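Local coordinates for protein DotI (Legionella pneumophila, PDB 3WZ4) that is of unknown molecular function, is represented here by its periplasmic domain and probably belongs to an inner membrane complex essential for type IVB secretion, at residues Q5-V10 / Y88-Q93; Q12-A17 / V113-T118. One frame throughout, in Å; residues are numbered along the deposited sequence.

In the fold
Interaction 1 lays the start of helix 7-21 on strand 87-101 of the antiparallel sheet, and interaction 2 lays its next turns on strand 106-119. These strands are consecutive in the chain and neighbours in the sheet. Along the chain the order is 5-10, 12-17, 88-93, 113-118, so the contacts interleave. Backbone hydrogen bonds join their strands, as between W90 N and I117 O (2.7 Å). The centres lie about 8 Å apart, with interaction 1 partly buried about 14 Å from the chain centre and interaction 2 buried at about 6 Å. One helix thus ties the N-terminal part of the periplasmic domain to two later strands. The layout is consistent with the NTF2 clan.

Interaction 1 of 2, residues Q5-V10 / Y88-Q93; sequences QSDSAV and YSWRVQ
W90 meets D7, V10 and Q5 with three different parts of its indole. Its NE1 donates a hydrogen bond to D7 OD1 at 3.0 Å. The bond is moderately bent, 152° at the hydrogen. OD1 lies close to the indole plane, at the ring edge, but the N-H reaches the carboxylate from above the carboxylate plane. The two planes are nearly perpendicular, 84° apart. V10 sits over one face. Its CG2 is 3.9 Å from the centroid of the six-membered ring, almost on the ring normal, which makes a CH-pi contact. With CG1 anti to the backbone N (chi1 171°), both methyls face the indole, and CG1 lies 4.0 Å from W90 CG. Q5 adds its CB, 3.9 Å from W90 CH2, in an oblique approach. Its amide end turns away, and OE1 is hydrogen-bonded to R127.

Y88 backs the opposite face of the indole. Its CD1 lies 3.6 Å above the plane of W90, offset toward the rim. The indole is therefore held between V10 and Y88. S6 is the N-cap, and its O accepts the bond from V10 N. D7 is the first helical residue. Its other oxygen, OD2, forms a salt bridge with K81 of the neighbouring strand 67-84. The carboxylate of D7 thus fastens the N-terminal end of helix 7-21 to two strands of the antiparallel sheet. K81 and the helix N-terminus would probably favour its negative charge, while the N-H bond and the two covered faces should fix the rotation of the indole.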
# COMPACT_ATOMS: atom_id res chain seq x y z
N GLN A 5 -8.86 -8.87 15.58
CA GLN A 5 -8.51 -7.60 14.95
C GLN A 5 -9.32 -6.44 15.53
O GLN A 5 -10.54 -6.54 15.70
CB GLN A 5 -8.74 -7.68 13.44
CG GLN A 5 -8.24 -8.96 12.80
CD GLN A 5 -6.73 -9.08 12.81
OE1 GLN A 5 -6.03 -8.13 13.16
NE2 GLN A 5 -6.22 -10.24 12.41
N SER A 6 -8.64 -5.34 15.82
CA SER A 6 -9.30 -4.13 16.26
C SER A 6 -9.34 -3.13 15.11
O SER A 6 -8.52 -3.20 14.19
CB SER A 6 -8.56 -3.53 17.46
OG SER A 6 -9.20 -2.35 17.91
N ASP A 7 -10.30 -2.22 15.14
CA ASP A 7 -10.35 -1.16 14.14
C ASP A 7 -9.05 -0.35 14.16
O ASP A 7 -8.44 -0.10 13.11
CB ASP A 7 -11.54 -0.24 14.39
CG ASP A 7 -12.83 -0.76 13.77
OD1 ASP A 7 -12.86 -1.93 13.32
OD2 ASP A 7 -13.81 0.01 13.73
N SER A 8 -8.61 0.04 15.35
CA SER A 8 -7.41 0.85 15.51
C SER A 8 -6.17 0.09 15.05
O SER A 8 -5.27 0.67 14.45
CB SER A 8 -7.24 1.29 16.97
OG SER A 8 -6.99 0.17 17.80
N ALA A 9 -6.14 -1.21 15.33
CA ALA A 9 -5.03 -2.05 14.89
C ALA A 9 -4.98 -2.14 13.37
O ALA A 9 -3.91 -2.01 12.77
CB ALA A 9 -5.14 -3.43 15.50
N VAL A 10 -6.13 -2.39 12.76
CA VAL A 10 -6.23 -2.48 11.31
C VAL A 10 -5.79 -1.18 10.65
O VAL A 10 -5.14 -1.18 9.60
CB VAL A 10 -7.66 -2.84 10.86
CG1 VAL A 10 -7.79 -2.71 9.35
CG2 VAL A 10 -8.04 -4.24 11.33
N TYR A 88 -14.92 -10.77 7.15
CA TYR A 88 -15.03 -9.42 7.68
C TYR A 88 -14.00 -8.53 7.01
O TYR A 88 -12.85 -8.93 6.83
CB TYR A 88 -14.85 -9.39 9.20
CG TYR A 88 -15.53 -8.20 9.85
CD1 TYR A 88 -14.87 -6.99 9.98
CD2 TYR A 88 -16.83 -8.29 10.32
CE1 TYR A 88 -15.48 -5.90 10.57
CE2 TYR A 88 -17.46 -7.21 10.91
CZ TYR A 88 -16.78 -6.02 11.03
OH TYR A 88 -17.40 -4.94 11.61
N SER A 89 -14.41 -7.32 6.65
CA SER A 89 -13.55 -6.44 5.86
C SER A 89 -13.60 -4.98 6.30
O SER A 89 -14.51 -4.56 7.01
CB SER A 89 -13.93 -6.54 4.38
OG SER A 89 -13.85 -7.88 3.93
N TRP A 90 -12.59 -4.22 5.88
CA TRP A 90 -12.49 -2.81 6.20
C TRP A 90 -12.06 -2.04 4.96
O TRP A 90 -11.08 -2.40 4.31
CB TRP A 90 -11.42 -2.56 7.26
CG TRP A 90 -11.69 -3.15 8.61
CD1 TRP A 90 -12.24 -2.52 9.68
CD2 TRP A 90 -11.40 -4.49 9.03
NE1 TRP A 90 -12.32 -3.38 10.75
CE2 TRP A 90 -11.81 -4.60 10.37
CE3 TRP A 90 -10.83 -5.60 8.40
CZ2 TRP A 90 -11.68 -5.78 11.10
CZ3 TRP A 90 -10.70 -6.77 9.12
CH2 TRP A 90 -11.12 -6.85 10.46
N ARG A 91 -12.79 -0.98 4.63
CA ARG A 91 -12.35 -0.08 3.57
C ARG A 91 -11.66 1.11 4.21
O ARG A 91 -12.30 1.95 4.84
CB ARG A 91 -13.52 0.35 2.68
CG ARG A 91 -13.11 0.62 1.24
CD ARG A 91 -14.32 0.87 0.34
NE ARG A 91 -15.18 -0.30 0.22
CZ ARG A 91 -15.02 -1.27 -0.68
NH1 ARG A 91 -14.01 -1.22 -1.54
NH2 ARG A 91 -15.86 -2.29 -0.72
N VAL A 92 -10.34 1.18 4.05
CA VAL A 92 -9.52 2.20 4.70
C VAL A 92 -8.92 3.20 3.72
O VAL A 92 -8.39 2.83 2.68
CB VAL A 92 -8.38 1.56 5.51
CG1 VAL A 92 -7.40 2.62 5.99
CG2 VAL A 92 -8.94 0.75 6.67
N GLN A 93 -8.99 4.48 4.08
CA GLN A 93 -8.49 5.54 3.22
C GLN A 93 -7.51 6.44 3.98
O GLN A 93 -7.73 6.77 5.14
CB GLN A 93 -9.65 6.37 2.68
CG GLN A 93 -9.24 7.43 1.69
CD GLN A 93 -10.43 8.11 1.04
OE1 GLN A 93 -10.99 7.60 0.06
NE2 GLN A 93 -10.84 9.25 1.58

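Interaction 2 of 2, residues Q12-A17 / V113-T118; sequences QWANQA and VTMLIT
I117 points from strand 113-118 into the angle between W13 and A14 of the helix. From CB its longer branch runs through CG1, which lies 4.1 Å from W13 CZ3. With chi2 at 179° the branch is extended, carrying CD1 up to the helix. CD1 then has two partners. It is 3.7 Å from W13 CZ3, at the edge of the indole and near its plane. It is also 3.6 Å from A14 CB. V10 of the same helix also touches I117.

A14 CB is shared with the second strand residue, M115, a selenomethionine. Its chain bends at chi3, and the terminal CE comes to 3.6 Å from A14 CB. The same CE lies 3.4 Å from A14 O. The axes of 12-17 and 113-118 come within 10.1 Å, and their N-to-C directions are 123° apart. The small A14 is nearest the strand backbone, its CA 7.7 Å from that of M115. W13 also meets the ring of F39. No hydrogen bond crosses between the segments: helix 7-21 packs on strand 106-119 mainly by apolar contact in the core between helix and sheet, with the end of M115 also against A14 O.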
# COMPACT_ATOMS: atom_id res chain seq x y z
N GLN A 12 -3.63 1.27 11.92
CA GLN A 12 -2.18 1.40 12.04
C GLN A 12 -1.49 0.53 10.99
O GLN A 12 -0.52 0.95 10.36
CB GLN A 12 -1.70 1.02 13.44
CG GLN A 12 -2.18 1.94 14.54
CD GLN A 12 -1.30 1.87 15.78
OE1 GLN A 12 -0.09 1.67 15.69
NE2 GLN A 12 -1.92 2.02 16.95
N TRP A 13 -2.01 -0.68 10.82
CA TRP A 13 -1.48 -1.62 9.84
C TRP A 13 -1.61 -1.09 8.41
O TRP A 13 -0.67 -1.17 7.62
CB TRP A 13 -2.18 -2.96 9.99
CG TRP A 13 -1.60 -4.05 9.14
CD1 TRP A 13 -0.57 -4.88 9.46
CD2 TRP A 13 -2.05 -4.45 7.84
NE1 TRP A 13 -0.33 -5.76 8.44
CE2 TRP A 13 -1.23 -5.53 7.43
CE3 TRP A 13 -3.05 -4.01 6.98
CZ2 TRP A 13 -1.38 -6.16 6.20
CZ3 TRP A 13 -3.21 -4.64 5.76
CH2 TRP A 13 -2.38 -5.70 5.38
N ALA A 14 -2.79 -0.56 8.08
CA ALA A 14 -3.04 -0.01 6.76
C ALA A 14 -2.11 1.17 6.48
O ALA A 14 -1.66 1.37 5.35
CB ALA A 14 -4.50 0.42 6.63
N ASN A 15 -1.83 1.95 7.52
CA ASN A 15 -0.89 3.05 7.44
C ASN A 15 0.49 2.56 7.04
O ASN A 15 1.14 3.14 6.17
CB ASN A 15 -0.81 3.78 8.79
CG ASN A 15 0.02 5.04 8.73
OD1 ASN A 15 0.83 5.23 7.82
ND2 ASN A 15 -0.17 5.92 9.71
N GLN A 16 0.94 1.48 7.67
CA GLN A 16 2.24 0.89 7.37
C GLN A 16 2.31 0.39 5.93
O GLN A 16 3.28 0.66 5.22
CB GLN A 16 2.54 -0.27 8.32
CG GLN A 16 2.43 0.07 9.79
CD GLN A 16 2.58 -1.16 10.68
OE1 GLN A 16 1.79 -1.37 11.61
NE2 GLN A 16 3.59 -1.97 10.40
N ALA A 17 1.28 -0.34 5.52
CA ALA A 17 1.25 -0.93 4.18
C ALA A 17 1.27 0.14 3.10
O ALA A 17 1.96 -0.01 2.08
CB ALA A 17 0.02 -1.83 4.03
N VAL A 113 -4.70 7.08 -0.78
CA VAL A 113 -4.69 5.63 -0.91
C VAL A 113 -5.98 5.04 -0.34
O VAL A 113 -6.39 5.38 0.77
CB VAL A 113 -3.49 4.99 -0.19
CG1 VAL A 113 -3.52 3.48 -0.33
CG2 VAL A 113 -2.18 5.56 -0.74
N THR A 114 -6.63 4.18 -1.11
CA THR A 114 -7.82 3.50 -0.63
C THR A 114 -7.61 2.00 -0.70
O THR A 114 -7.28 1.45 -1.75
CB THR A 114 -9.07 3.90 -1.43
OG1 THR A 114 -9.11 5.33 -1.57
CG2 THR A 114 -10.34 3.44 -0.73
N MSE A 115 -7.79 1.34 0.44
CA MSE A 115 -7.52 -0.09 0.54
C MSE A 115 -8.74 -0.87 1.01
O MSE A 115 -9.47 -0.43 1.91
CB MSE A 115 -6.36 -0.34 1.52
CG MSE A 115 -5.02 0.22 1.07
SE MSE A 115 -3.72 0.33 2.54
CE MSE A 115 -4.36 1.96 3.39
N LEU A 116 -8.97 -2.02 0.39
CA LEU A 116 -9.93 -2.97 0.92
C LEU A 116 -9.14 -4.03 1.69
O LEU A 116 -8.30 -4.72 1.12
CB LEU A 116 -10.76 -3.61 -0.19
CG LEU A 116 -11.74 -4.70 0.25
CD1 LEU A 116 -12.78 -4.14 1.21
CD2 LEU A 116 -12.41 -5.36 -0.95
N ILE A 117 -9.40 -4.13 2.98
CA ILE A 117 -8.68 -5.07 3.83
C ILE A 117 -9.62 -6.17 4.31
O ILE A 117 -10.73 -5.88 4.77
CB ILE A 117 -8.03 -4.36 5.03
CG1 ILE A 117 -6.96 -3.39 4.54
CG2 ILE A 117 -7.45 -5.37 6.02
CD1 ILE A 117 -6.28 -2.61 5.65
N THR A 118 -9.19 -7.42 4.20
CA THR A 118 -10.03 -8.54 4.59
C THR A 118 -9.31 -9.52 5.52
O THR A 118 -8.10 -9.71 5.42
CB THR A 118 -10.54 -9.32 3.37
OG1 THR A 118 -9.44 -9.94 2.70
CG2 THR A 118 -11.25 -8.38 2.40